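Local coordinates for protein cytochrome P450 RhF (Acinetobacter radioresistens, PDB 6RO8) that binds heme as the P450 domain of a longer multidomain protein and probably acts as a monooxygenase, inserting oxygen into organic substrates, at residues L44-F49 with Y63-R68; G225-K230 with S262-I267; K284-L287 with K291-K294. One frame throughout, in Å; residues are numbered along the deposited sequence.

Contact 1. Residues L44-F49 with Y63-R68; sequences LALKEF and YWIVTR
Leu46 and Thr67 bring the two backbones closest, with 6.7 Å between their CA atoms. Leu46 sits at the N-cap position before helix 47-52. Thr67 follows the end of strand 63-66. The contact is buried and apolar.

The CG2 methyl of Thr67 is its centre. It packs against CD2 of Leu46 at 3.9 Å and also lies 4.1 Å from CB of Leu46. From the helix side, CB of Phe49 reaches the same Thr67 CG2 at 4.1 Å. The methyl faces this pair because CG2 stands anti to the carbonyl carbon (OG1 chi1 68°). The hydroxyl is held separately: OG1 hydrogen-bonds the carbonyl of Pro54.

Helix 47-52, strands 55-58 and 63-66 and helix 69-77 follow one another here, the order of helix A, two sheet strands and helix B in the P450 fold. The contact joins the start of the first of these helices to the residue just after the second strand.

One residue pair continues along the strand. CD2 of Leu46 meets CG2 of Ile65 at 4.2 Å, and the two side chains run at about a right angle. The Phe49 ring turns from Thr67 and stacks with Phe56 of strand 55-58. Leu46 and Ile65 also touch Phe56.

Contact 2. Residues G225-K230 with S262-I267; sequences GRVLEK and SMMMAI
Two helices pass here, with Leu228 and Met264 nearest at 7.2 Å between their CA atoms. Within 262-267, Met264 alone touches 225-230, meeting two residues adjacent in sequence.

The near end of the methionine meets Leu228. Its CG lies 4.0 Å from CB of Leu228 and also 4.0 Å from the CD1 methyl, and the two side chains pass at a slant. The methionine chain then bends at both of its outer torsions (chi2 -58°, chi3 -68°). These bends carry CE to Val227. Val227 offers CG1, the methyl anti to the backbone N (chi1 178°), and CE of Met264 packs on it at 3.4 Å. The same CE lies 3.8 Å from CB of Val227.

The cluster is buried, and helix 240-250 adds to it: Met241 touches Met264, and Ile245 touches Leu228. The side chain of Met264 is about 11 Å from the bound histidine and about 12 Å from the heme, so this is packing away from the ligands. By their order in the chain, helices 207-233 and 257-270 match helix G and the first part of helix I, and their packing is part of the cytochrome P450 fold.

Contact 3. Residues K284-L287 with K291-K294; sequences KLLL and KVWK
Trp293 faces Leu286 and Leu287 across a tight turn between two consecutive helices. By its place in the chain, helix 273-288 matches the last part of helix I, the long central helix of the P450 fold, and helix 290-298 matches the short helix J. The chain turns sharply between them, and the CA atoms of Leu286 and Trp293 come within 5.6 Å.

The indole can be followed outward. CB lies against the backbone, 3.5 Å from the carbonyl O of Leu286. CG is anti to the backbone N (chi1 177°), which brings the indole beside Leu287. There the two side chains run side by side, pointing the same way. CE3, on the six-membered ring, also touches CB of Leu286 at 4.1 Å. One methyl covers a face of this ring: CD2 of Leu287 sits 3.3 Å from the centroid and 3° off the ring normal, as a CH-pi contact. All six carbons, CD2, CE2, CE3, CZ2, CZ3 and CH2, are therefore almost equally far from the methyl. On the pyrrole side, NE1 hydrogen-bonds the carbonyl of Pro403, outside both helices, and this bond helps fix the rotation of the indole. Ser399 of helix 384-401 also touches Trp293.

Leu286 makes a second contact with helix 290-298. Its side chain crosses obliquely over that of Val292. Beyond this pair, Leu286 also rests on Cys310 of helix 303-314 and Ile395 of helix 384-401, so it lies where several helices meet. The touching residues are all buried. At the Val292 pair, the CD2 methyl of Leu286 meets the CG1 methyl of Val292 at 3.6 Å.

In the fold
From the N terminus, contact 1 comes first. It closes a loop of 13 residues that holds strand 55-58, and it ties helix 47-52 to strand 63-66 of the mixed sheet. Contact 2 closes 31 residues, including helix 240-250, and joins helices 207-233 and 257-270. Helix 273-288 follows directly, and contact 3 folds its end onto helix 290-298 across three residues. The three are in series, so none nests or crosses. Contacts 1 and 2 lie on opposite sides of the chain's centre, with centres 36 Å apart, as do contacts 2 and 3, at 39 Å. Contacts 1 and 3 are 28 Å apart between centres.

Contact 1. Residues L44-F49 with Y63-R68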
loop_
_atom_site.group_PDB
_atom_site.type_symbol
_atom_site.label_atom_id
_atom_site.label_comp_id
_atom_site.label_asym_id
_atom_site.label_seq_id
_atom_site.Cartn_x
_atom_site.Cartn_y
_atom_site.Cartn_z
ATOM N N LEU A 44 14.658 7.870 -6.658
ATOM C CA LEU A 44 15.808 8.709 -6.958
ATOM C C LEU A 44 16.937 8.460 -5.958
ATOM O O LEU A 44 18.113 8.415 -6.335
ATOM C CB LEU A 44 15.385 10.181 -6.987
ATOM C CG LEU A 44 16.467 11.219 -7.314
ATOM C CD1 LEU A 44 17.120 10.934 -8.673
ATOM C CD2 LEU A 44 15.908 12.629 -7.245
ATOM N N ALA A 45 16.591 8.252 -4.687
ATOM C CA ALA A 45 17.593 8.011 -3.661
ATOM C C ALA A 45 18.382 6.732 -3.918
ATOM O O ALA A 45 19.512 6.605 -3.441
ATOM C CB ALA A 45 16.917 7.967 -2.287
ATOM N N LEU A 46 17.823 5.789 -4.672
ATOM C CA LEU A 46 18.488 4.521 -4.939
ATOM C C LEU A 46 19.072 4.466 -6.346
ATOM O O LEU A 46 19.548 3.413 -6.784
ATOM C CB LEU A 46 17.516 3.363 -4.689
ATOM C CG LEU A 46 17.246 3.297 -3.171
ATOM C CD1 LEU A 46 15.963 2.557 -2.787
ATOM C CD2 LEU A 46 18.474 2.753 -2.405
ATOM N N LYS A 47 19.072 5.597 -7.049
ATOM C CA LYS A 47 19.509 5.602 -8.438
ATOM C C LYS A 47 20.979 5.186 -8.580
ATOM O O LYS A 47 21.302 4.302 -9.386
ATOM C CB LYS A 47 19.258 6.979 -9.049
ATOM C CG LYS A 47 19.360 6.956 -10.556
ATOM C CD LYS A 47 18.617 8.113 -11.168
ATOM C CE LYS A 47 18.457 7.914 -12.650
ATOM N NZ LYS A 47 17.948 9.159 -13.279
ATOM N N GLU A 48 21.888 5.811 -7.817
ATOM C CA GLU A 48 23.292 5.396 -7.872
ATOM C C GLU A 48 23.429 3.909 -7.583
ATOM O O GLU A 48 24.264 3.218 -8.183
ATOM C CB GLU A 48 24.142 6.171 -6.860
ATOM C CG GLU A 48 24.031 7.682 -6.834
ATOM C CD GLU A 48 24.532 8.258 -5.499
ATOM O OE1 GLU A 48 23.832 8.112 -4.462
ATOM O OE2 GLU A 48 25.645 8.830 -5.479
ATOM N N PHE A 49 22.619 3.403 -6.649
ATOM C CA PHE A 49 22.721 2.000 -6.262
ATOM C C PHE A 49 22.221 1.073 -7.365
ATOM O O PHE A 49 22.827 0.023 -7.612
ATOM C CB PHE A 49 21.967 1.763 -4.954
ATOM C CG PHE A 49 22.586 2.450 -3.769
ATOM C CD1 PHE A 49 23.642 1.862 -3.085
ATOM C CD2 PHE A 49 22.120 3.689 -3.346
ATOM C CE1 PHE A 49 24.215 2.491 -1.988
ATOM C CE2 PHE A 49 22.692 4.328 -2.243
ATOM C CZ PHE A 49 23.741 3.731 -1.567
ATOM N N TYR A 63 18.575 -4.234 7.268
ATOM C CA TYR A 63 17.876 -4.864 6.157
ATOM C C TYR A 63 18.776 -4.883 4.934
ATOM O O TYR A 63 19.540 -3.943 4.699
ATOM C CB TYR A 63 16.561 -4.114 5.814
ATOM C CG TYR A 63 15.310 -4.633 6.500
ATOM C CD1 TYR A 63 15.054 -4.350 7.837
ATOM C CD2 TYR A 63 14.366 -5.372 5.799
ATOM C CE1 TYR A 63 13.913 -4.807 8.459
ATOM C CE2 TYR A 63 13.211 -5.835 6.417
ATOM C CZ TYR A 63 12.994 -5.551 7.747
ATOM O OH TYR A 63 11.854 -6.020 8.372
ATOM N N TRP A 64 18.699 -5.955 4.161
ATOM C CA TRP A 64 19.237 -5.871 2.815
ATOM C C TRP A 64 18.348 -4.954 1.980
ATOM O O TRP A 64 17.119 -4.914 2.149
ATOM C CB TRP A 64 19.318 -7.252 2.179
ATOM C CG TRP A 64 20.397 -8.110 2.753
ATOM C CD1 TRP A 64 20.268 -9.047 3.739
ATOM C CD2 TRP A 64 21.774 -8.118 2.366
ATOM N NE1 TRP A 64 21.485 -9.637 3.996
ATOM C CE2 TRP A 64 22.427 -9.085 3.166
ATOM C CE3 TRP A 64 22.520 -7.405 1.422
ATOM C CZ2 TRP A 64 23.790 -9.355 3.050
ATOM C CZ3 TRP A 64 23.874 -7.669 1.314
ATOM C CH2 TRP A 64 24.495 -8.641 2.122
ATOM N N ILE A 65 18.975 -4.182 1.096
ATOM C CA ILE A 65 18.242 -3.315 0.184
ATOM C C ILE A 65 18.397 -3.860 -1.236
ATOM O O ILE A 65 19.514 -4.125 -1.696
ATOM C CB ILE A 65 18.710 -1.850 0.285
ATOM C CG1 ILE A 65 18.791 -1.393 1.747
ATOM C CG2 ILE A 65 17.793 -0.950 -0.555
ATOM C CD1 ILE A 65 17.510 -0.927 2.363
ATOM N N VAL A 66 17.273 -4.034 -1.919
ATOM C CA VAL A 66 17.231 -4.624 -3.255
ATOM C C VAL A 66 16.610 -3.583 -4.177
ATOM O O VAL A 66 15.448 -3.200 -3.993
ATOM C CB VAL A 66 16.438 -5.934 -3.243
ATOM C CG1 VAL A 66 16.475 -6.595 -4.575
ATOM C CG2 VAL A 66 17.003 -6.852 -2.169
ATOM N N THR A 67 17.389 -3.102 -5.151
ATOM C CA THR A 67 17.051 -1.904 -5.911
ATOM C C THR A 67 16.648 -2.158 -7.354
ATOM O O THR A 67 16.003 -1.290 -7.946
ATOM C CB THR A 67 18.226 -0.917 -5.910
ATOM O OG1 THR A 67 19.310 -1.463 -6.670
ATOM C CG2 THR A 67 18.683 -0.596 -4.470
ATOM N N ARG A 68 16.980 -3.316 -7.926
ATOM C CA ARG A 68 16.794 -3.573 -9.350
ATOM C C ARG A 68 15.539 -4.383 -9.646
ATOM O O ARG A 68 15.087 -5.184 -8.825
ATOM C CB ARG A 68 18.001 -4.309 -9.918
ATOM C CG ARG A 68 19.169 -3.392 -10.162
ATOM C CD ARG A 68 20.224 -4.084 -10.955
ATOM N NE ARG A 68 21.242 -3.126 -11.339
ATOM C CZ ARG A 68 22.379 -3.456 -11.929
ATOM N NH1 ARG A 68 22.633 -4.728 -12.190
ATOM N NH2 ARG A 68 23.262 -2.517 -12.240
#

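Contact 2. Residues G225-K230 with S262-I267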
loop_
_atom_site.group_PDB
_atom_site.type_symbol
_atom_site.label_atom_id
_atom_site.label_comp_id
_atom_site.label_asym_id
_atom_site.label_seq_id
_atom_site.Cartn_x
_atom_site.Cartn_y
_atom_site.Cartn_z
ATOM N N GLY A 225 -12.029 -6.794 17.220
ATOM C CA GLY A 225 -12.649 -7.883 17.950
ATOM C C GLY A 225 -14.153 -7.737 18.065
ATOM O O GLY A 225 -14.894 -8.646 17.699
ATOM N N ARG A 226 -14.613 -6.601 18.606
ATOM C CA ARG A 226 -16.043 -6.350 18.758
ATOM C C ARG A 226 -16.770 -6.464 17.410
ATOM O O ARG A 226 -17.866 -7.040 17.323
ATOM C CB ARG A 226 -16.256 -4.963 19.407
ATOM C CG ARG A 226 -17.730 -4.590 19.728
ATOM C CD ARG A 226 -17.978 -3.063 19.853
ATOM N NE ARG A 226 -17.848 -2.335 18.585
ATOM C CZ ARG A 226 -18.554 -1.259 18.250
ATOM N NH1 ARG A 226 -19.507 -0.800 19.074
ATOM N NH2 ARG A 226 -18.363 -0.675 17.063
ATOM N N VAL A 227 -16.151 -5.954 16.343
ATOM C CA VAL A 227 -16.754 -6.021 15.012
ATOM C C VAL A 227 -16.919 -7.470 14.574
ATOM O O VAL A 227 -18.016 -7.912 14.210
ATOM C CB VAL A 227 -15.906 -5.232 13.996
ATOM C CG1 VAL A 227 -16.504 -5.344 12.606
ATOM C CG2 VAL A 227 -15.793 -3.779 14.400
ATOM N N LEU A 228 -15.811 -8.217 14.574
ATOM C CA LEU A 228 -15.825 -9.612 14.158
ATOM C C LEU A 228 -16.817 -10.423 14.969
ATOM O O LEU A 228 -17.354 -11.417 14.466
ATOM C CB LEU A 228 -14.418 -10.202 14.291
ATOM C CG LEU A 228 -14.255 -11.674 13.925
ATOM C CD1 LEU A 228 -14.540 -11.854 12.455
ATOM C CD2 LEU A 228 -12.866 -12.178 14.257
ATOM N N GLU A 229 -17.079 -10.003 16.209
ATOM C CA GLU A 229 -18.017 -10.720 17.057
ATOM C C GLU A 229 -19.444 -10.476 16.609
ATOM O O GLU A 229 -20.247 -11.413 16.544
ATOM C CB GLU A 229 -17.824 -10.304 18.517
ATOM C CG GLU A 229 -18.312 -11.330 19.533
ATOM C CD GLU A 229 -17.886 -12.754 19.196
ATOM O OE1 GLU A 229 -16.736 -12.942 18.733
ATOM O OE2 GLU A 229 -18.701 -13.685 19.398
ATOM N N LYS A 230 -19.776 -9.224 16.287
ATOM C CA LYS A 230 -21.115 -8.913 15.800
ATOM C C LYS A 230 -21.374 -9.551 14.442
ATOM O O LYS A 230 -22.457 -10.099 14.200
ATOM C CB LYS A 230 -21.309 -7.400 15.722
ATOM C CG LYS A 230 -20.928 -6.663 16.991
ATOM C CD LYS A 230 -21.600 -5.299 17.081
ATOM C CE LYS A 230 -20.813 -4.348 17.968
ATOM N NZ LYS A 230 -21.390 -2.978 18.013
ATOM N N SER A 262 -6.927 -11.243 13.076
ATOM C CA SER A 262 -5.779 -10.555 12.496
ATOM C C SER A 262 -6.133 -9.929 11.146
ATOM O O SER A 262 -5.810 -8.761 10.888
ATOM C CB SER A 262 -4.598 -11.525 12.370
ATOM O OG SER A 262 -4.160 -11.984 13.655
ATOM N N MET A 263 -6.817 -10.682 10.276
ATOM C CA MET A 263 -7.172 -10.134 8.972
ATOM C C MET A 263 -8.137 -8.964 9.117
ATOM O O MET A 263 -8.013 -7.963 8.407
ATOM C CB MET A 263 -7.754 -11.225 8.067
ATOM C CG MET A 263 -8.018 -10.781 6.614
ATOM S SD MET A 263 -6.520 -10.229 5.760
ATOM C CE MET A 263 -6.688 -11.022 4.173
ATOM N N MET A 264 -9.095 -9.065 10.039
ATOM C CA MET A 264 -10.004 -7.950 10.282
ATOM C C MET A 264 -9.225 -6.647 10.403
ATOM O O MET A 264 -9.456 -5.697 9.649
ATOM C CB MET A 264 -10.825 -8.193 11.553
ATOM C CG MET A 264 -12.221 -8.742 11.319
ATOM S SD MET A 264 -13.277 -7.716 10.268
ATOM C CE MET A 264 -13.498 -6.308 11.325
ATOM N N MET A 265 -8.263 -6.599 11.331
ATOM C CA MET A 265 -7.538 -5.356 11.573
ATOM C C MET A 265 -6.636 -4.988 10.412
ATOM O O MET A 265 -6.601 -3.825 9.996
ATOM C CB MET A 265 -6.711 -5.448 12.850
ATOM C CG MET A 265 -6.465 -4.089 13.451
ATOM S SD MET A 265 -5.254 -4.101 14.798
ATOM C CE MET A 265 -4.013 -5.175 14.142
ATOM N N ALA A 266 -5.904 -5.958 9.876
ATOM C CA ALA A 266 -4.999 -5.652 8.780
ATOM C C ALA A 266 -5.774 -5.206 7.539
ATOM O O ALA A 266 -5.447 -4.188 6.911
ATOM C CB ALA A 266 -4.125 -6.872 8.481
ATOM N N ILE A 267 -6.840 -5.935 7.197
ATOM C CA ILE A 267 -7.552 -5.641 5.958
ATOM C C ILE A 267 -8.316 -4.321 6.066
ATOM O O ILE A 267 -8.553 -3.653 5.050
ATOM C CB ILE A 267 -8.465 -6.823 5.553
ATOM C CG1 ILE A 267 -8.602 -6.864 4.029
ATOM C CG2 ILE A 267 -9.836 -6.739 6.225
ATOM C CD1 ILE A 267 -7.265 -6.805 3.302
#

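Contact 3. Residues K284-L287 with K291-K294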
loop_
_atom_site.group_PDB
_atom_site.type_symbol
_atom_site.label_atom_id
_atom_site.label_comp_id
_atom_site.label_asym_id
_atom_site.label_seq_id
_atom_site.Cartn_x
_atom_site.Cartn_y
_atom_site.Cartn_z
ATOM N N LYS A 284 -1.711 13.965 -8.591
ATOM C CA LYS A 284 -0.560 14.862 -8.499
ATOM C C LYS A 284 0.309 14.776 -9.758
ATOM O O LYS A 284 0.709 15.800 -10.321
ATOM C CB LYS A 284 0.248 14.530 -7.240
ATOM C CG LYS A 284 1.528 15.330 -7.004
ATOM C CD LYS A 284 2.058 15.056 -5.589
ATOM C CE LYS A 284 3.437 15.658 -5.379
ATOM N NZ LYS A 284 4.378 15.226 -6.453
ATOM N N LEU A 285 0.597 13.554 -10.214
ATOM C CA LEU A 285 1.397 13.348 -11.415
ATOM C C LEU A 285 0.734 13.950 -12.644
ATOM O O LEU A 285 1.353 14.732 -13.375
ATOM C CB LEU A 285 1.610 11.855 -11.633
ATOM C CG LEU A 285 2.906 11.201 -11.208
ATOM C CD1 LEU A 285 2.839 9.752 -11.630
ATOM C CD2 LEU A 285 4.071 11.907 -11.865
ATOM N N LEU A 286 -0.526 13.579 -12.904
ATOM C CA LEU A 286 -1.182 13.965 -14.147
ATOM C C LEU A 286 -1.570 15.437 -14.170
ATOM O O LEU A 286 -1.569 16.048 -15.243
ATOM C CB LEU A 286 -2.417 13.084 -14.387
ATOM C CG LEU A 286 -2.199 11.558 -14.375
ATOM C CD1 LEU A 286 -3.523 10.791 -14.193
ATOM C CD2 LEU A 286 -1.445 11.032 -15.617
ATOM N N LEU A 287 -1.920 16.020 -13.021
ATOM C CA LEU A 287 -2.280 17.435 -12.976
ATOM C C LEU A 287 -1.081 18.337 -13.180
ATOM O O LEU A 287 -1.260 19.533 -13.470
ATOM C CB LEU A 287 -2.950 17.784 -11.648
ATOM C CG LEU A 287 -4.424 17.405 -11.533
ATOM C CD1 LEU A 287 -5.006 18.011 -10.278
ATOM C CD2 LEU A 287 -5.191 17.869 -12.731
ATOM N N LYS A 291 0.191 18.797 -20.672
ATOM C CA LYS A 291 0.054 18.075 -21.930
ATOM C C LYS A 291 -0.610 16.723 -21.680
ATOM O O LYS A 291 -1.555 16.341 -22.376
ATOM C CB LYS A 291 1.425 17.907 -22.601
ATOM C CG LYS A 291 2.177 19.205 -23.042
ATOM C CD LYS A 291 2.541 20.168 -21.864
ATOM C CE LYS A 291 3.525 19.550 -20.845
ATOM N NZ LYS A 291 3.403 20.111 -19.445
ATOM N N VAL A 292 -0.174 16.013 -20.634
ATOM C CA VAL A 292 -0.770 14.716 -20.314
ATOM C C VAL A 292 -2.230 14.882 -19.893
ATOM O O VAL A 292 -3.090 14.061 -20.239
ATOM C CB VAL A 292 0.069 13.996 -19.233
ATOM C CG1 VAL A 292 -0.732 12.874 -18.573
ATOM C CG2 VAL A 292 1.355 13.439 -19.839
ATOM N N TRP A 293 -2.541 15.957 -19.166
ATOM C CA TRP A 293 -3.875 16.094 -18.588
ATOM C C TRP A 293 -4.926 16.346 -19.664
ATOM O O TRP A 293 -6.018 15.754 -19.637
ATOM C CB TRP A 293 -3.873 17.224 -17.556
ATOM C CG TRP A 293 -5.211 17.499 -16.937
ATOM C CD1 TRP A 293 -6.019 18.557 -17.188
ATOM C CD2 TRP A 293 -5.892 16.699 -15.957
ATOM N NE1 TRP A 293 -7.163 18.474 -16.431
ATOM C CE2 TRP A 293 -7.109 17.344 -15.665
ATOM C CE3 TRP A 293 -5.586 15.507 -15.299
ATOM C CZ2 TRP A 293 -8.026 16.836 -14.749
ATOM C CZ3 TRP A 293 -6.498 15.001 -14.389
ATOM C CH2 TRP A 293 -7.704 15.662 -14.124
ATOM N N LYS A 294 -4.631 17.223 -20.628
ATOM C CA LYS A 294 -5.633 17.447 -21.659
ATOM C C LYS A 294 -5.727 16.267 -22.601
ATOM O O LYS A 294 -6.792 16.039 -23.179
ATOM C CB LYS A 294 -5.360 18.759 -22.402
ATOM C CG LYS A 294 -5.629 19.999 -21.510
ATOM C CD LYS A 294 -6.965 20.758 -21.891
ATOM C CE LYS A 294 -7.641 21.281 -20.590
ATOM N NZ LYS A 294 -6.773 22.206 -19.760
#